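Local structure of glutathione S-transferase family protein (Pseudomonas putida, 3LXZ) at residues 55-60 with 67-72. The protein probably catalyses the conjugation of reduced glutathione to a wide range of hydrophobic electrophiles. Numbering follows the deposited sequence.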
loop_
_atom_site.group_PDB
_atom_site.type_symbol
_atom_site.label_atom_id
_atom_site.label_comp_id
_atom_site.label_asym_id
_atom_site.label_seq_id
_atom_site.Cartn_x
_atom_site.Cartn_y
_atom_site.Cartn_z
ATOM N N THR A 55 3.497 3.856 -20.835
ATOM C CA THR A 55 2.527 4.720 -21.508
ATOM C C THR A 55 3.312 5.704 -22.394
ATOM O O THR A 55 4.546 5.783 -22.288
ATOM C CB THR A 55 1.691 5.529 -20.494
ATOM O OG1 THR A 55 2.490 6.609 -19.976
ATOM C CG2 THR A 55 1.196 4.631 -19.333
ATOM N N GLU A 56 2.603 6.444 -23.253
ATOM C CA GLU A 56 3.204 7.572 -23.965
ATOM C C GLU A 56 3.932 8.583 -23.064
ATOM O O GLU A 56 4.865 9.264 -23.517
ATOM C CB GLU A 56 2.168 8.295 -24.857
ATOM C CG GLU A 56 0.900 8.735 -24.126
ATOM C CD GLU A 56 0.050 9.737 -24.908
ATOM O OE1 GLU A 56 0.622 10.694 -25.480
ATOM O OE2 GLU A 56 -1.189 9.581 -24.917
ATOM N N HIS A 57 3.520 8.683 -21.804
ATOM C CA HIS A 57 4.149 9.625 -20.860
ATOM C C HIS A 57 5.317 9.034 -20.047
ATOM O O HIS A 57 5.987 9.768 -19.305
ATOM C CB HIS A 57 3.097 10.225 -19.918
ATOM C CG HIS A 57 1.925 10.825 -20.632
ATOM N ND1 HIS A 57 0.659 10.269 -20.595
ATOM C CD2 HIS A 57 1.833 11.917 -21.431
ATOM C CE1 HIS A 57 -0.167 11.007 -21.318
ATOM N NE2 HIS A 57 0.522 12.008 -21.840
ATOM N N GLY A 58 5.573 7.734 -20.200
ATOM C CA GLY A 58 6.601 7.025 -19.409
ATOM C C GLY A 58 6.063 5.850 -18.591
ATOM O O GLY A 58 4.952 5.407 -18.794
ATOM N N PHE A 59 6.888 5.321 -17.691
ATOM C CA PHE A 59 6.561 4.119 -16.937
ATOM C C PHE A 59 5.808 4.423 -15.643
ATOM O O PHE A 59 6.144 5.394 -14.948
ATOM C CB PHE A 59 7.852 3.410 -16.525
ATOM C CG PHE A 59 8.588 2.749 -17.647
ATOM C CD1 PHE A 59 8.042 1.654 -18.322
ATOM C CD2 PHE A 59 9.870 3.193 -17.998
ATOM C CE1 PHE A 59 8.764 1.043 -19.359
ATOM C CE2 PHE A 59 10.588 2.581 -19.027
ATOM C CZ PHE A 59 10.038 1.506 -19.692
ATOM N N LEU A 60 4.818 3.586 -15.312
ATOM C CA LEU A 60 4.188 3.578 -13.975
ATOM C C LEU A 60 4.347 2.196 -13.381
ATOM O O LEU A 60 4.051 1.212 -14.069
ATOM C CB LEU A 60 2.681 3.878 -14.064
ATOM C CG LEU A 60 2.181 5.280 -14.370
ATOM C CD1 LEU A 60 0.699 5.288 -14.678
ATOM C CD2 LEU A 60 2.499 6.241 -13.207
ATOM N N LEU A 67 -3.641 0.247 -11.959
ATOM C CA LEU A 67 -5.076 -0.008 -12.134
ATOM C C LEU A 67 -5.894 1.298 -12.080
ATOM O O LEU A 67 -6.837 1.495 -12.876
ATOM C CB LEU A 67 -5.602 -1.017 -11.091
ATOM C CG LEU A 67 -5.062 -2.435 -11.148
ATOM C CD1 LEU A 67 -5.563 -3.241 -9.952
ATOM C CD2 LEU A 67 -5.564 -3.033 -12.465
ATOM N N ASP A 68 -5.514 2.212 -11.180
ATOM C CA ASP A 68 -6.188 3.494 -11.071
ATOM C C ASP A 68 -5.996 4.354 -12.319
ATOM O O ASP A 68 -6.968 4.978 -12.780
ATOM C CB ASP A 68 -5.698 4.274 -9.849
ATOM C CG ASP A 68 -6.424 3.898 -8.562
ATOM O OD1 ASP A 68 -7.488 3.214 -8.588
ATOM O OD2 ASP A 68 -5.899 4.313 -7.501
ATOM N N TYR A 69 -4.769 4.385 -12.845
ATOM C CA TYR A 69 -4.464 5.058 -14.106
ATOM C C TYR A 69 -5.281 4.470 -15.242
ATOM O O TYR A 69 -5.861 5.219 -16.002
ATOM C CB TYR A 69 -2.979 4.947 -14.439
ATOM C CG TYR A 69 -2.599 5.650 -15.722
ATOM C CD1 TYR A 69 -2.414 7.023 -15.772
ATOM C CD2 TYR A 69 -2.410 4.921 -16.890
ATOM C CE1 TYR A 69 -2.043 7.662 -16.974
ATOM C CE2 TYR A 69 -2.052 5.547 -18.090
ATOM C CZ TYR A 69 -1.868 6.919 -18.111
ATOM O OH TYR A 69 -1.501 7.529 -19.287
ATOM N N ILE A 70 -5.357 3.140 -15.324
ATOM C CA ILE A 70 -6.158 2.502 -16.373
ATOM C C ILE A 70 -7.639 2.900 -16.312
ATOM O O ILE A 70 -8.234 3.248 -17.348
ATOM C CB ILE A 70 -5.949 0.982 -16.401
ATOM C CG1 ILE A 70 -4.543 0.643 -16.862
ATOM C CG2 ILE A 70 -6.916 0.291 -17.384
ATOM C CD1 ILE A 70 -4.181 -0.843 -16.657
ATOM N N GLU A 71 -8.242 2.858 -15.119
ATOM C CA GLU A 71 -9.639 3.290 -14.946
ATOM C C GLU A 71 -9.938 4.703 -15.478
ATOM O O GLU A 71 -10.922 4.935 -16.183
ATOM C CB GLU A 71 -10.074 3.203 -13.480
ATOM C CG GLU A 71 -10.542 1.840 -13.020
ATOM C CD GLU A 71 -11.438 1.116 -14.044
ATOM O OE1 GLU A 71 -10.896 0.192 -14.664
ATOM O OE2 GLU A 71 -12.638 1.481 -14.245
ATOM N N GLN A 72 -9.054 5.626 -15.100
ATOM C CA GLN A 72 -9.127 7.024 -15.388
ATOM C C GLN A 72 -8.980 7.334 -16.874
ATOM O O GLN A 72 -9.673 8.208 -17.392
ATOM C CB GLN A 72 -7.956 7.674 -14.658
ATOM C CG GLN A 72 -7.810 9.114 -14.906
ATOM C CD GLN A 72 -8.256 9.855 -13.726
ATOM O OE1 GLN A 72 -7.427 10.373 -12.949
ATOM N NE2 GLN A 72 -9.585 9.860 -13.506
#
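The hydroxyl of Thr55, whose methyl group packs on Tyr69, is gripped twice at the bend of a hairpin: OG1 of Thr55 gives a hydrogen bond of 3.0 Å to O of Gly58 and accepts one from N of His57, bent to 136° at the hydrogen, which makes an ST turn. That carbonyl also takes the backbone N-H of Thr55. With OG1 thus turned back into the type I turn, CG2 comes obliquely to the tyrosine ring, 3.6 Å from CE2 of Tyr69. In the thioredoxin-like N-terminal domain of glutathione transferases, a β-hairpin leads into a helix that packs on the sheet; here the hairpin of 52-55 and 58-61 precedes helix 63-73, and Tyr69 reaches from the helix to the hairpin. Its ring extends anti to the backbone N (chi1 -179°), and CD1 of Leu60 sits over one face in a CH-pi contact, 3.8 Å from the centroid. OH of Tyr69 lies at the edge of the His57 ring, 3.7 Å from ND1 of His57, without a hydrogen bond. A valine in place of Thr55 would probably leave the N-H of His57 without its mate. Phe85 of the second subunit packs against Thr55, Leu60 and the His57 ring.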